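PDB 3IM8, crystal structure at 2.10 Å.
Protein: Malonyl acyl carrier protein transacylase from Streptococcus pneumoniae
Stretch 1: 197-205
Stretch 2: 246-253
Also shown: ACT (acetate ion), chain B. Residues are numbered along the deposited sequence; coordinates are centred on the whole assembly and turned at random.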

# COMPACT_ATOMS: atom_id res chain seq x y z
N PRO A 197 -8.25 9.88 -7.28
CA PRO A 197 -8.35 8.63 -8.05
C PRO A 197 -6.93 8.08 -8.42
O PRO A 197 -6.56 8.12 -9.56
CB PRO A 197 -9.17 9.04 -9.29
CG PRO A 197 -8.84 10.53 -9.51
CD PRO A 197 -8.33 11.08 -8.16
N PHE A 198 -6.18 7.60 -7.41
CA PHE A 198 -4.84 7.05 -7.53
C PHE A 198 -4.90 5.75 -8.36
O PHE A 198 -5.94 5.05 -8.37
CB PHE A 198 -4.29 6.73 -6.13
CG PHE A 198 -4.05 7.94 -5.24
CD1 PHE A 198 -3.86 7.76 -3.89
CD2 PHE A 198 -3.97 9.22 -5.76
CE1 PHE A 198 -3.58 8.85 -3.04
CE2 PHE A 198 -3.71 10.32 -4.93
CZ PHE A 198 -3.51 10.13 -3.55
N HIS A 199 -3.80 5.40 -9.02
CA HIS A 199 -3.67 4.13 -9.79
C HIS A 199 -4.54 4.12 -11.08
O HIS A 199 -4.99 3.07 -11.55
CB HIS A 199 -3.84 2.87 -8.91
CG HIS A 199 -3.11 2.94 -7.60
ND1 HIS A 199 -1.74 2.79 -7.51
CD2 HIS A 199 -3.55 3.17 -6.34
CE1 HIS A 199 -1.37 2.93 -6.24
NE2 HIS A 199 -2.45 3.16 -5.51
N THR A 200 -4.67 5.33 -11.68
CA THR A 200 -5.27 5.59 -13.00
C THR A 200 -4.35 6.60 -13.76
O THR A 200 -3.47 7.24 -13.15
CB THR A 200 -6.71 6.18 -12.86
OG1 THR A 200 -6.67 7.57 -12.49
CG2 THR A 200 -7.57 5.38 -11.84
N SER A 201 -4.55 6.73 -15.08
CA SER A 201 -3.79 7.75 -15.88
C SER A 201 -3.87 9.18 -15.37
O SER A 201 -3.01 10.01 -15.70
CB SER A 201 -4.25 7.74 -17.32
OG SER A 201 -4.92 6.52 -17.55
N LEU A 202 -4.90 9.49 -14.58
CA LEU A 202 -4.98 10.85 -14.00
C LEU A 202 -3.71 11.16 -13.26
O LEU A 202 -3.34 12.33 -13.11
CB LEU A 202 -6.21 11.01 -13.11
CG LEU A 202 -7.49 10.85 -13.94
CD1 LEU A 202 -8.67 10.41 -13.10
CD2 LEU A 202 -7.78 12.12 -14.78
N LEU A 203 -3.01 10.12 -12.82
CA LEU A 203 -1.79 10.35 -12.04
C LEU A 203 -0.52 10.43 -12.86
O LEU A 203 0.57 10.52 -12.30
CB LEU A 203 -1.64 9.29 -10.92
CG LEU A 203 -2.40 9.83 -9.69
CD1 LEU A 203 -3.92 9.96 -9.96
CD2 LEU A 203 -2.12 9.00 -8.46
N GLU A 204 -0.67 10.41 -14.19
CA GLU A 204 0.49 10.50 -15.10
C GLU A 204 1.40 11.70 -14.80
O GLU A 204 2.60 11.54 -14.70
CB GLU A 204 0.05 10.42 -16.59
CG GLU A 204 1.10 9.76 -17.55
CD GLU A 204 2.25 10.72 -17.90
OE1 GLU A 204 3.32 10.30 -18.36
OE2 GLU A 204 2.08 11.92 -17.70
N PRO A 205 0.82 12.91 -14.60
CA PRO A 205 1.66 14.02 -14.11
C PRO A 205 2.45 13.71 -12.82
O PRO A 205 3.65 14.06 -12.69
CB PRO A 205 0.65 15.16 -13.86
CG PRO A 205 -0.53 14.87 -14.79
CD PRO A 205 -0.57 13.33 -14.91
N ARG A 246 5.42 3.65 -12.79
CA ARG A 246 4.09 3.21 -13.28
C ARG A 246 3.09 2.90 -12.16
O ARG A 246 1.89 3.09 -12.33
CB ARG A 246 4.21 2.02 -14.23
CG ARG A 246 4.98 2.41 -15.52
CD ARG A 246 4.77 1.39 -16.62
NE ARG A 246 5.37 0.11 -16.28
CZ ARG A 246 4.72 -1.05 -16.21
NH1 ARG A 246 3.42 -1.16 -16.42
NH2 ARG A 246 5.39 -2.14 -15.91
N GLN A 247 3.60 2.42 -11.02
CA GLN A 247 2.74 2.01 -9.92
C GLN A 247 1.67 3.05 -9.54
O GLN A 247 0.53 2.65 -9.26
CB GLN A 247 3.55 1.62 -8.68
CG GLN A 247 2.75 1.04 -7.53
CD GLN A 247 3.22 1.63 -6.18
OE1 GLN A 247 3.49 2.84 -6.06
NE2 GLN A 247 3.33 0.77 -5.17
N VAL A 248 2.02 4.34 -9.54
CA VAL A 248 1.11 5.43 -9.11
C VAL A 248 -0.05 5.67 -10.12
O VAL A 248 -1.12 6.17 -9.77
CB VAL A 248 1.87 6.77 -8.67
CG1 VAL A 248 2.79 6.54 -7.47
CG2 VAL A 248 2.67 7.39 -9.81
N LYS A 249 0.16 5.22 -11.36
CA LYS A 249 -0.82 5.44 -12.42
C LYS A 249 -1.38 4.14 -13.01
O LYS A 249 -2.11 4.20 -13.98
CB LYS A 249 -0.21 6.35 -13.52
CG LYS A 249 0.91 5.63 -14.33
CD LYS A 249 1.48 6.47 -15.47
CE LYS A 249 2.91 6.05 -15.70
NZ LYS A 249 3.33 6.47 -17.04
N GLU A 250 -1.02 2.98 -12.46
CA GLU A 250 -1.57 1.67 -12.94
C GLU A 250 -2.23 0.84 -11.81
O GLU A 250 -1.99 1.12 -10.62
CB GLU A 250 -0.46 0.88 -13.64
CG GLU A 250 -0.05 1.54 -14.94
CD GLU A 250 0.95 0.75 -15.74
OE1 GLU A 250 0.95 -0.50 -15.70
OE2 GLU A 250 1.73 1.40 -16.44
N PRO A 251 -3.08 -0.16 -12.15
CA PRO A 251 -3.79 -0.93 -11.10
C PRO A 251 -2.83 -1.63 -10.11
O PRO A 251 -1.80 -2.12 -10.50
CB PRO A 251 -4.61 -1.96 -11.89
CG PRO A 251 -4.72 -1.39 -13.29
CD PRO A 251 -3.51 -0.55 -13.52
N VAL A 252 -3.17 -1.60 -8.83
CA VAL A 252 -2.56 -2.49 -7.82
C VAL A 252 -3.23 -3.89 -7.79
O VAL A 252 -4.42 -4.06 -7.56
CB VAL A 252 -2.60 -1.84 -6.43
CG1 VAL A 252 -2.07 -2.80 -5.35
CG2 VAL A 252 -1.80 -0.54 -6.42
N ARG A 253 -2.44 -4.90 -8.07
CA ARG A 253 -2.98 -6.23 -8.31
C ARG A 253 -2.63 -7.09 -7.10
O ARG A 253 -1.63 -7.84 -7.11
CB ARG A 253 -2.44 -6.82 -9.63
CG ARG A 253 -2.92 -6.06 -10.84
CD ARG A 253 -2.39 -6.68 -12.16
NE ARG A 253 -2.93 -5.95 -13.33
CZ ARG A 253 -4.13 -6.18 -13.91
NH1 ARG A 253 -4.96 -7.14 -13.47
NH2 ARG A 253 -4.51 -5.43 -14.94
C ACT B . -1.87 5.12 -2.17
O ACT B . -2.10 4.63 -3.34
OXT ACT B . -0.64 5.51 -1.77
CH3 ACT B . -3.15 5.18 -1.36

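This is a compact contact between two loop-rich segments, in which one buried histidine, H199, is held by hydrogen bonds to the carbonyls of the other stretch and packed against an aliphatic side chain, while K249 adds backbone contact at T200 and aliphatic packing against E204.

The backbones come nearest at H199 and K249, whose CA atoms lie 4.1 Å apart, a distance that leaves no room for side chains between them. H199 enters this region with positive phi (71/33), a left-handed turn conformation unusual for a residue with a CB. Its amide H199 N donates to V248 O at 2.9 Å, and its ring nitrogen H199 ND1 donates to Q247 O, also at 2.9 Å and with a straighter N-H...O angle, 156° against 139°. The successive carbonyls of Q247 and V248 serve as the acceptors, and histidine can meet both because its backbone and its ring each offer an N-H.

The same ring has a second nitrogen, and H199 NE2 donates to the acetate oxygen ACT O at 2.6 Å. With hydrogens placed, both ring nitrogens are donors, as in a protonated imidazole, which would suit an anionic partner. The acetate probably came from the crystallisation liquor. Q247 O and ACT O both lie near the ring plane, where N-H groups point, and one face is covered by V252. V252 CG2 sits 3.6 Å from the centroid of the H199 ring and 18° off the normal, a CH-pi contact. A beta-branched side chain suits this place, since a methyl close to the backbone can cover a flat ring. E250 contributes through its backbone, with E250 O 3.1 Å from H199 CB; its CA-to-CB bond points away, and its side chain forms a salt bridge within its own stretch, E250 OE1 to R246 NH1 at 2.7 Å.

V248 likewise meets the first stretch chiefly through its carbonyl. Besides accepting from H199, V248 O lies 3.3 Å from L203 CD2, so the leucine packs beside a backbone oxygen that is already hydrogen-bonded. L203, whose CB points toward the second stretch, also approaches K249, its CB lying 4.2 Å from K249 CB.

K249 combines backbone and side-chain contacts. K249 CA is 3.3 Å from T200 O, a CA-H...O contact with an angle of 127° at the hydrogen. Further out, the lysine's aliphatic portion runs past E204, with K249 CD 3.9 Å from E204 CG. The charges are complementary but loosely matched: K249 NZ and E204 OE1 are 4.1 Å apart, beyond a salt bridge. A long lysine suits this place, packing its methylenes against E204 while its NZ remains near, but not bridged to, the carboxylate.

T200, by contrast, has a CA-to-CB bond that points away, and its side chain steadies its own loop, OG1 donating to P197 O at 3.0 Å. Its backbone oxygen is the part that meets K249.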